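Local coordinates for hypothetical nigD-like protein (Bacteroides caccae, PDB 3QWN) that is of unknown function but is probably a NigD-like immunity protein (antitoxin), at residues V100-I105 against I183-Y188; M114-K119 against A162-P167; F128-D133 against M145-D150. All coordinates share one frame; numbering follows the deposited sequence.

Interaction 1: residues V100-I105 against I183-Y188; sequences VDVVSI and IKFKYY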
loop_
_atom_site.group_PDB
_atom_site.type_symbol
_atom_site.label_atom_id
_atom_site.label_comp_id
_atom_site.label_asym_id
_atom_site.label_seq_id
_atom_site.Cartn_x
_atom_site.Cartn_y
_atom_site.Cartn_z
ATOM N N VAL A 100 7.410 -12.442 4.769
ATOM C CA VAL A 100 6.837 -11.299 5.472
ATOM C C VAL A 100 5.657 -11.820 6.290
ATOM O O VAL A 100 5.148 -12.920 6.025
ATOM C CB VAL A 100 6.389 -10.104 4.546
ATOM C CG1 VAL A 100 7.497 -9.610 3.627
ATOM C CG2 VAL A 100 5.105 -10.415 3.765
ATOM N N ASP A 101 5.190 -11.005 7.248
ATOM C CA ASP A 101 3.947 -11.237 7.960
ATOM C C ASP A 101 2.986 -10.125 7.559
ATOM O O ASP A 101 3.418 -8.994 7.322
ATOM C CB ASP A 101 4.144 -11.269 9.490
ATOM C CG ASP A 101 4.933 -12.450 10.024
ATOM O OD1 ASP A 101 4.936 -13.525 9.364
ATOM O OD2 ASP A 101 5.527 -12.314 11.098
ATOM N N VAL A 102 1.703 -10.440 7.447
ATOM C CA VAL A 102 0.705 -9.411 7.186
ATOM C C VAL A 102 0.161 -8.994 8.568
ATOM O O VAL A 102 -0.342 -9.843 9.301
ATOM C CB VAL A 102 -0.401 -9.841 6.199
ATOM C CG1 VAL A 102 -1.522 -8.796 6.144
ATOM C CG2 VAL A 102 0.182 -10.108 4.804
ATOM N N VAL A 103 0.327 -7.715 8.945
ATOM C CA VAL A 103 -0.177 -7.178 10.221
ATOM C C VAL A 103 -1.663 -6.807 10.059
ATOM O O VAL A 103 -2.467 -7.136 10.905
ATOM C CB VAL A 103 0.671 -5.947 10.666
ATOM C CG1 VAL A 103 0.084 -5.294 11.916
ATOM C CG2 VAL A 103 2.116 -6.358 10.900
ATOM N N SER A 104 -1.996 -6.074 8.988
ATOM C CA SER A 104 -3.327 -5.589 8.669
ATOM C C SER A 104 -3.430 -5.435 7.147
ATOM O O SER A 104 -2.436 -5.137 6.510
ATOM C CB SER A 104 -3.594 -4.285 9.406
ATOM O OG SER A 104 -4.895 -3.752 9.211
ATOM N N ILE A 105 -4.581 -5.754 6.562
ATOM C CA ILE A 105 -4.811 -5.693 5.108
ATOM C C ILE A 105 -6.284 -5.307 4.877
ATOM O O ILE A 105 -7.171 -5.798 5.585
ATOM C CB ILE A 105 -4.428 -7.048 4.419
ATOM C CG1 ILE A 105 -4.491 -6.929 2.861
ATOM C CG2 ILE A 105 -5.207 -8.277 5.003
ATOM C CD1 ILE A 105 -3.759 -8.027 2.127
ATOM N N ILE A 183 -10.398 -9.767 -5.257
ATOM C CA ILE A 183 -8.939 -9.802 -5.184
ATOM C C ILE A 183 -8.553 -10.920 -4.228
ATOM O O ILE A 183 -8.994 -10.922 -3.079
ATOM C CB ILE A 183 -8.310 -8.435 -4.790
ATOM C CG1 ILE A 183 -8.670 -7.345 -5.842
ATOM C CG2 ILE A 183 -6.781 -8.549 -4.574
ATOM C CD1 ILE A 183 -8.995 -6.058 -5.242
ATOM N N LYS A 184 -7.748 -11.872 -4.714
ATOM C CA LYS A 184 -7.235 -12.986 -3.926
ATOM C C LYS A 184 -5.719 -12.799 -3.797
ATOM O O LYS A 184 -4.978 -12.972 -4.767
ATOM C CB LYS A 184 -7.619 -14.322 -4.553
ATOM C CG LYS A 184 -9.110 -14.591 -4.476
ATOM C CD LYS A 184 -9.434 -15.974 -4.962
ATOM C CE LYS A 184 -10.922 -16.216 -5.021
ATOM N NZ LYS A 184 -11.210 -17.632 -5.312
ATOM N N PHE A 185 -5.280 -12.375 -2.612
ATOM C CA PHE A 185 -3.890 -12.055 -2.321
ATOM C C PHE A 185 -3.158 -13.204 -1.620
ATOM O O PHE A 185 -3.607 -13.700 -0.590
ATOM C CB PHE A 185 -3.807 -10.762 -1.473
ATOM C CG PHE A 185 -2.415 -10.375 -1.037
ATOM C CD1 PHE A 185 -1.522 -9.791 -1.933
ATOM C CD2 PHE A 185 -1.994 -10.593 0.272
ATOM C CE1 PHE A 185 -0.236 -9.442 -1.524
ATOM C CE2 PHE A 185 -0.704 -10.230 0.683
ATOM C CZ PHE A 185 0.164 -9.657 -0.221
ATOM N N LYS A 186 -2.007 -13.599 -2.192
ATOM C CA LYS A 186 -1.094 -14.619 -1.676
ATOM C C LYS A 186 0.253 -13.988 -1.345
ATOM O O LYS A 186 0.633 -12.974 -1.940
ATOM C CB LYS A 186 -0.907 -15.751 -2.687
ATOM C CG LYS A 186 -2.012 -16.799 -2.663
ATOM C CD LYS A 186 -1.780 -17.885 -3.707
ATOM C CE LYS A 186 -3.030 -18.673 -4.005
ATOM N NZ LYS A 186 -2.748 -19.865 -4.853
ATOM N N TYR A 187 0.980 -14.583 -0.402
ATOM C CA TYR A 187 2.299 -14.074 0.019
ATOM C C TYR A 187 3.053 -15.184 0.734
ATOM O O TYR A 187 2.423 -16.052 1.360
ATOM C CB TYR A 187 2.158 -12.823 0.946
ATOM C CG TYR A 187 1.561 -13.125 2.313
ATOM C CD1 TYR A 187 0.204 -13.416 2.460
ATOM C CD2 TYR A 187 2.357 -13.137 3.458
ATOM C CE1 TYR A 187 -0.339 -13.726 3.710
ATOM C CE2 TYR A 187 1.827 -13.463 4.708
ATOM C CZ TYR A 187 0.477 -13.739 4.835
ATOM O OH TYR A 187 -0.039 -13.981 6.095
ATOM N N TYR A 188 4.385 -15.158 0.649
ATOM C CA TYR A 188 5.212 -16.138 1.340
ATOM C C TYR A 188 5.505 -15.648 2.735
ATOM O O TYR A 188 5.791 -14.467 2.934
ATOM C CB TYR A 188 6.494 -16.441 0.560
ATOM C CG TYR A 188 6.274 -17.405 -0.594
ATOM C CD1 TYR A 188 5.604 -17.003 -1.749
ATOM C CD2 TYR A 188 6.756 -18.712 -0.540
ATOM C CE1 TYR A 188 5.424 -17.872 -2.822
ATOM C CE2 TYR A 188 6.550 -19.604 -1.598
ATOM C CZ TYR A 188 5.884 -19.178 -2.743
ATOM O OH TYR A 188 5.669 -20.014 -3.826
HETATM O O HOH W 1 1.179 -13.383 8.351
#
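The ring of Tyr187 is the flat surface on which this contact is built. Its CG takes the crowded position between the backbone N and the carbonyl carbon (chi1 68°). Val102 comes down over one face of the ring in a CH-pi contact. Val102 CG2 lies 3.6 Å from the centroid of the Tyr187 ring, almost over its centre and only 11° off the normal. Val100 meets the same ring at its border. Val100 O, which is hydrogen-bonded to Thr189 OG1, lies at the ring edge in plane, 3.6 Å from Tyr187 CE2. The Val100 side chain crosses the tyrosine obliquely, with Val100 CG2 3.9 Å from Tyr187 CD2.

Phe185 continues the apolar strip. Its CG is anti to the backbone N, and the ring turns its edge to the same CG2 of Val102. Ile105 crosses it obliquely and sets CD1 3.6 Å from Phe185 CD2. Between Val102 and Ile105 the chain makes a classic beta bulge, with Val103 and Ser104 both facing Ile115.

The contact joins two sheets of the NigD-like C-terminal beta-sandwich domain, with 101-108 on one and 181-190 on the other. At one end the backbones also meet. Val100 N donates to Tyr188 O at 3.2 Å, within the carbonyl plane.

One water bridges the segments. It accepts from Val102 N at 3.1 Å and is hydrogen-bonded to Tyr187 OH at 2.6 Å. The water thus gives both polar groups a partner, so the tyrosine ring can stay packed against the valine methyl while its hydroxyl remains paired.

Interaction 2: residues M114-K119 against A162-P167; sequences MILNLK and AYLSVP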
loop_
_atom_site.group_PDB
_atom_site.type_symbol
_atom_site.label_atom_id
_atom_site.label_comp_id
_atom_site.label_asym_id
_atom_site.label_seq_id
_atom_site.Cartn_x
_atom_site.Cartn_y
_atom_site.Cartn_z
HETATM N N MSE A 114 -1.968 -2.490 2.974
HETATM C CA MSE A 114 -1.443 -3.489 3.869
HETATM C C MSE A 114 -0.259 -2.970 4.612
HETATM O O MSE A 114 0.528 -2.166 4.087
HETATM C CB MSE A 114 -1.097 -4.836 3.174
HETATM C CG MSE A 114 0.130 -4.823 2.270
HETATM SE SE MSE A 114 0.170 -6.458 1.135
HETATM C CE MSE A 114 -1.329 -6.006 -0.031
ATOM N N ILE A 115 -0.162 -3.456 5.860
ATOM C CA ILE A 115 0.941 -3.246 6.779
ATOM C C ILE A 115 1.624 -4.596 6.899
ATOM O O ILE A 115 0.988 -5.590 7.268
ATOM C CB ILE A 115 0.488 -2.691 8.140
ATOM C CG1 ILE A 115 -0.304 -1.377 7.974
ATOM C CG2 ILE A 115 1.695 -2.528 9.050
ATOM C CD1 ILE A 115 -0.927 -0.838 9.295
ATOM N N LEU A 116 2.905 -4.639 6.546
ATOM C CA LEU A 116 3.689 -5.861 6.634
ATOM C C LEU A 116 4.683 -5.780 7.759
ATOM O O LEU A 116 5.110 -4.690 8.130
ATOM C CB LEU A 116 4.444 -6.131 5.313
ATOM C CG LEU A 116 3.648 -6.139 4.003
ATOM C CD1 LEU A 116 4.580 -6.337 2.824
ATOM C CD2 LEU A 116 2.544 -7.220 4.013
ATOM N N ASN A 117 5.060 -6.930 8.304
ATOM C CA ASN A 117 6.154 -7.001 9.258
ATOM C C ASN A 117 7.257 -7.803 8.604
ATOM O O ASN A 117 7.028 -8.902 8.076
ATOM C CB ASN A 117 5.790 -7.557 10.645
ATOM C CG ASN A 117 6.934 -7.346 11.610
ATOM O OD1 ASN A 117 7.237 -6.210 12.025
ATOM N ND2 ASN A 117 7.695 -8.413 11.860
ATOM N N LEU A 118 8.441 -7.212 8.608
ATOM C CA LEU A 118 9.684 -7.713 8.034
ATOM C C LEU A 118 10.726 -7.874 9.104
ATOM O O LEU A 118 10.716 -7.137 10.091
ATOM C CB LEU A 118 10.210 -6.635 7.045
ATOM C CG LEU A 118 9.776 -6.670 5.613
ATOM C CD1 LEU A 118 8.317 -6.271 5.467
ATOM C CD2 LEU A 118 10.600 -5.702 4.836
ATOM N N LYS A 119 11.672 -8.753 8.863
ATOM C CA LYS A 119 12.858 -8.909 9.678
ATOM C C LYS A 119 13.977 -8.442 8.752
ATOM O O LYS A 119 14.170 -8.998 7.666
ATOM C CB LYS A 119 13.018 -10.343 10.248
ATOM C CG LYS A 119 12.204 -10.602 11.526
ATOM C CD LYS A 119 13.032 -10.421 12.811
ATOM C CE LYS A 119 12.454 -11.123 14.024
ATOM N NZ LYS A 119 13.303 -10.902 15.231
ATOM N N ALA A 162 6.487 -2.362 6.852
ATOM C CA ALA A 162 6.465 -1.871 5.478
ATOM C C ALA A 162 5.023 -1.582 5.130
ATOM O O ALA A 162 4.116 -2.236 5.637
ATOM C CB ALA A 162 7.090 -2.858 4.528
ATOM N N TYR A 163 4.814 -0.561 4.318
ATOM C CA TYR A 163 3.484 -0.109 3.962
ATOM C C TYR A 163 3.306 -0.146 2.460
ATOM O O TYR A 163 4.090 0.454 1.746
ATOM C CB TYR A 163 3.268 1.318 4.518
ATOM C CG TYR A 163 3.522 1.402 6.007
ATOM C CD1 TYR A 163 2.533 1.054 6.928
ATOM C CD2 TYR A 163 4.765 1.807 6.503
ATOM C CE1 TYR A 163 2.765 1.136 8.310
ATOM C CE2 TYR A 163 5.011 1.877 7.881
ATOM C CZ TYR A 163 4.003 1.570 8.777
ATOM O OH TYR A 163 4.256 1.682 10.128
ATOM N N LEU A 164 2.273 -0.858 1.991
ATOM C CA LEU A 164 1.937 -0.979 0.575
ATOM C C LEU A 164 0.506 -0.494 0.296
ATOM O O LEU A 164 -0.396 -0.769 1.063
ATOM C CB LEU A 164 2.071 -2.455 0.119
ATOM C CG LEU A 164 3.447 -2.936 -0.353
ATOM C CD1 LEU A 164 4.442 -3.080 0.811
ATOM C CD2 LEU A 164 3.322 -4.238 -1.042
ATOM N N SER A 165 0.305 0.200 -0.818
ATOM C CA SER A 165 -1.002 0.638 -1.294
ATOM C C SER A 165 -1.043 0.237 -2.740
ATOM O O SER A 165 -0.373 0.866 -3.564
ATOM C CB SER A 165 -1.200 2.140 -1.103
ATOM O OG SER A 165 -1.939 2.448 0.066
ATOM N N VAL A 166 -1.672 -0.906 -3.030
ATOM C CA VAL A 166 -1.754 -1.443 -4.382
ATOM C C VAL A 166 -2.880 -0.715 -5.150
ATOM O O VAL A 166 -4.052 -0.915 -4.800
ATOM C CB VAL A 166 -1.969 -2.988 -4.401
ATOM C CG1 VAL A 166 -1.884 -3.522 -5.821
ATOM C CG2 VAL A 166 -0.975 -3.707 -3.499
ATOM N N PRO A 167 -2.561 0.086 -6.212
ATOM C CA PRO A 167 -3.638 0.758 -6.990
ATOM C C PRO A 167 -4.550 -0.224 -7.725
ATOM O O PRO A 167 -4.060 -1.166 -8.337
ATOM C CB PRO A 167 -2.865 1.638 -7.981
ATOM C CG PRO A 167 -1.521 1.001 -8.091
ATOM C CD PRO A 167 -1.221 0.418 -6.744
#
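Strands 114-119 and 162-167 run antiparallel, their axes 4.9 Å apart at the closest point and their directions at 149°. They are neighbours in the three-stranded antiparallel sheet of the NigD-like C-terminal beta-sandwich domain, with 111-120 in the middle and 158-167 at one side.

Four backbone hydrogen bonds join them. Two belong to the pair Met114 and Leu164, and two to Leu116 and Ala162. The straightest runs from Leu116 N to Ala162 O at 2.8 Å, with 178° at the hydrogen, in the carbonyl plane. Its partner from Ala162 N to Leu116 O is 3.0 Å long, and here the donor stands above the carbonyl plane. Ile115 and Tyr163 form the non-hydrogen-bonded pair between them.

Met114, Leu116, Ala162 and Leu164 share the face turned to the other sheet, where Phe128 and Leu147 cover it. Met114 is present as selenomethionine. Its CG lies between the backbone N and the carbonyl carbon (chi1 72°), which sets the chain alongside Leu164, with Met114 CG 3.7 Å from Leu164 CB. A bend at chi3 then carries Met114 CE to within 4.2 Å of Val166 CG2. Leu116 crosses Leu164 obliquely and they touch tip to tip, CD1 to CD1, at 3.8 Å. The short side chain of Ala162 is also met by Leu118, two residues on from Leu116, with Leu118 CD1 3.7 Å from Ala162 CB.

The opposite face carries Ile115 and Tyr163, side by side and pointing the same way. Both branches of Ile115 touch the CD1-CE1 bond of the Tyr163 ring: Ile115 CG2 lies against CE1, and Ile115 CG1 is 3.9 Å from Tyr163 CD1.

Interaction 3: residues F128-D133 against M145-D150; sequences FGIVED and MLLYHD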
loop_
_atom_site.group_PDB
_atom_site.type_symbol
_atom_site.label_atom_id
_atom_site.label_comp_id
_atom_site.label_asym_id
_atom_site.label_seq_id
_atom_site.Cartn_x
_atom_site.Cartn_y
_atom_site.Cartn_z
ATOM N N PHE A 128 9.464 -4.484 -3.278
ATOM C CA PHE A 128 8.126 -5.041 -3.283
ATOM C C PHE A 128 7.466 -4.858 -4.648
ATOM O O PHE A 128 7.710 -3.855 -5.326
ATOM C CB PHE A 128 7.261 -4.406 -2.197
ATOM C CG PHE A 128 7.735 -4.713 -0.799
ATOM C CD1 PHE A 128 7.437 -5.939 -0.194
ATOM C CD2 PHE A 128 8.479 -3.779 -0.081
ATOM C CE1 PHE A 128 7.901 -6.235 1.086
ATOM C CE2 PHE A 128 8.922 -4.067 1.210
ATOM C CZ PHE A 128 8.650 -5.304 1.772
ATOM N N GLY A 129 6.609 -5.821 -4.999
ATOM C CA GLY A 129 5.795 -5.812 -6.196
ATOM C C GLY A 129 4.592 -6.720 -6.022
ATOM O O GLY A 129 4.462 -7.411 -5.010
ATOM N N ILE A 130 3.703 -6.716 -7.011
ATOM C CA ILE A 130 2.533 -7.561 -7.080
ATOM C C ILE A 130 2.581 -8.311 -8.400
ATOM O O ILE A 130 2.617 -7.691 -9.471
ATOM C CB ILE A 130 1.208 -6.761 -6.906
ATOM C CG1 ILE A 130 1.068 -6.141 -5.478
ATOM C CG2 ILE A 130 -0.025 -7.621 -7.296
ATOM C CD1 ILE A 130 0.864 -7.182 -4.265
ATOM N N VAL A 131 2.609 -9.647 -8.318
ATOM C CA VAL A 131 2.573 -10.529 -9.480
ATOM C C VAL A 131 1.094 -10.811 -9.750
ATOM O O VAL A 131 0.406 -11.383 -8.910
ATOM C CB VAL A 131 3.421 -11.812 -9.308
ATOM C CG1 VAL A 131 3.492 -12.590 -10.618
ATOM C CG2 VAL A 131 4.823 -11.474 -8.796
ATOM N N GLU A 132 0.609 -10.343 -10.898
ATOM C CA GLU A 132 -0.781 -10.418 -11.320
ATOM C C GLU A 132 -1.060 -11.624 -12.221
ATOM O O GLU A 132 -0.324 -11.895 -13.185
ATOM C CB GLU A 132 -1.138 -9.116 -12.059
ATOM C CG GLU A 132 -2.576 -8.991 -12.522
ATOM C CD GLU A 132 -2.799 -7.816 -13.448
ATOM O OE1 GLU A 132 -2.209 -7.802 -14.554
ATOM O OE2 GLU A 132 -3.569 -6.907 -13.069
ATOM N N ASP A 133 -2.170 -12.316 -11.915
ATOM C CA ASP A 133 -2.692 -13.428 -12.705
ATOM C C ASP A 133 -4.160 -13.143 -12.984
ATOM O O ASP A 133 -4.958 -13.064 -12.050
ATOM C CB ASP A 133 -2.484 -14.795 -12.027
ATOM C CG ASP A 133 -3.277 -15.922 -12.672
ATOM O OD1 ASP A 133 -3.249 -16.032 -13.915
ATOM O OD2 ASP A 133 -3.939 -16.679 -11.935
HETATM N N MSE A 145 -3.321 -12.068 -6.933
HETATM C CA MSE A 145 -2.149 -11.262 -6.604
HETATM C C MSE A 145 -1.195 -12.031 -5.727
HETATM O O MSE A 145 -1.606 -12.636 -4.745
HETATM C CB MSE A 145 -2.555 -9.970 -5.906
HETATM C CG MSE A 145 -3.353 -9.034 -6.772
HETATM SE SE MSE A 145 -3.529 -7.334 -5.896
HETATM C CE MSE A 145 -4.745 -6.494 -7.165
ATOM N N LEU A 146 0.070 -12.037 -6.097
ATOM C CA LEU A 146 1.120 -12.678 -5.318
ATOM C C LEU A 146 2.131 -11.622 -4.967
ATOM O O LEU A 146 2.581 -10.898 -5.854
ATOM C CB LEU A 146 1.778 -13.848 -6.070
ATOM C CG LEU A 146 3.026 -14.503 -5.429
ATOM C CD1 LEU A 146 2.717 -15.105 -4.021
ATOM C CD2 LEU A 146 3.582 -15.577 -6.350
ATOM N N LEU A 147 2.468 -11.511 -3.668
ATOM C CA LEU A 147 3.451 -10.545 -3.240
ATOM C C LEU A 147 4.853 -10.945 -3.723
ATOM O O LEU A 147 5.295 -12.086 -3.520
ATOM C CB LEU A 147 3.456 -10.358 -1.705
ATOM C CG LEU A 147 4.414 -9.286 -1.177
ATOM C CD1 LEU A 147 3.912 -7.890 -1.475
ATOM C CD2 LEU A 147 4.690 -9.474 0.270
ATOM N N TYR A 148 5.528 -9.985 -4.358
ATOM C CA TYR A 148 6.916 -10.069 -4.733
ATOM C C TYR A 148 7.697 -9.330 -3.642
ATOM O O TYR A 148 7.369 -8.177 -3.320
ATOM C CB TYR A 148 7.146 -9.454 -6.125
ATOM C CG TYR A 148 8.604 -9.288 -6.505
ATOM C CD1 TYR A 148 9.359 -8.224 -6.010
ATOM C CD2 TYR A 148 9.210 -10.145 -7.418
ATOM C CE1 TYR A 148 10.705 -8.077 -6.338
ATOM C CE2 TYR A 148 10.542 -9.975 -7.794
ATOM C CZ TYR A 148 11.287 -8.942 -7.246
ATOM O OH TYR A 148 12.601 -8.758 -7.602
ATOM N N HIS A 149 8.706 -9.985 -3.063
ATOM C CA HIS A 149 9.547 -9.350 -2.066
ATOM C C HIS A 149 10.971 -9.836 -2.231
ATOM O O HIS A 149 11.254 -11.018 -2.034
ATOM C CB HIS A 149 9.037 -9.552 -0.612
ATOM C CG HIS A 149 10.000 -9.061 0.440
ATOM N ND1 HIS A 149 10.231 -9.783 1.593
ATOM C CD2 HIS A 149 10.810 -7.963 0.443
ATOM C CE1 HIS A 149 11.141 -9.094 2.275
ATOM N NE2 HIS A 149 11.525 -7.999 1.613
ATOM N N ASP A 150 11.864 -8.906 -2.592
ATOM C CA ASP A 150 13.294 -9.151 -2.727
ATOM C C ASP A 150 14.005 -8.417 -1.596
ATOM O O ASP A 150 14.013 -7.188 -1.577
ATOM C CB ASP A 150 13.791 -8.693 -4.104
ATOM C CG ASP A 150 15.235 -9.025 -4.457
ATOM O OD1 ASP A 150 15.861 -9.845 -3.731
ATOM O OD2 ASP A 150 15.732 -8.482 -5.472
#
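Of the carbonyls that pair the strands, Leu146 O takes the straightest N-H bond, and two groups of strand 128-133 grip it. Val131 N gives it a hydrogen bond of 2.8 Å, with 174° at the hydrogen and the donor in the carbonyl plane. Ile130 CA adds a longer CA-H...O contact to Leu146 O at 3.6 Å. The two strands are an antiparallel pair in a mixed sheet of the NigD-like C-terminal beta-sandwich domain, linked through the short helix 137-140.

Leu146 N donates back to Val131 O, and Gly129 and Tyr148 exchange a second pair of bonds. In that pair the donors stand above the carbonyl planes, with Tyr148 N to Gly129 O at 2.9 Å. Gly129 has no side chain, and Tyr148 CB lies close against its backbone.

Phe128, Ile130, Met145, Leu147 and His149 share the face turned to the sheet of 114-119 and 162-167. Ile130 crosses Met145, a selenomethionine, obliquely, with Ile130 CG2 3.7 Å from Met145 CG. On the other face Val131 CG2 packs 4.1 Å from Tyr148 CB.

Phe128 and His149 point the same way, and their rings are nearly parallel at 11°. The rings are offset so far that little of one lies over the other, with the Phe128 and His149 centroids 4.6 Å from each other. His149 ND1 is hydrogen-bonded to Asp98 O and NE2 to His126 ND1, so both nitrogens help fix the rotation of the imidazole. Only a corner of the phenyl ring reaches over the histidine face, where Phe128 CE1 comes 3.4 Å from His149 CD2.

Interactions 2 and 3 are buried pairings within two different sheets, each held by four backbone hydrogen bonds. Interaction 1 is partly buried and crosses between those sheets, so side chains carry it, helped by one backbone bond and a water. Its segment 100-105 is beside 114-119, where Val103 N probably hydrogen-bonds to Ile115 O at 2.8 Å. Its segment 183-188 is beside 145-150, where Lys186 N probably hydrogen-bonds to Met145 O at 2.8 Å. Interactions 2 and 3 face each other across the sandwich mainly through apolar contacts, such as Leu164 CD2 to Leu147 CD1 at 3.7 Å. Along the chain, interaction 3 is nested within interaction 2, and both within interaction 1.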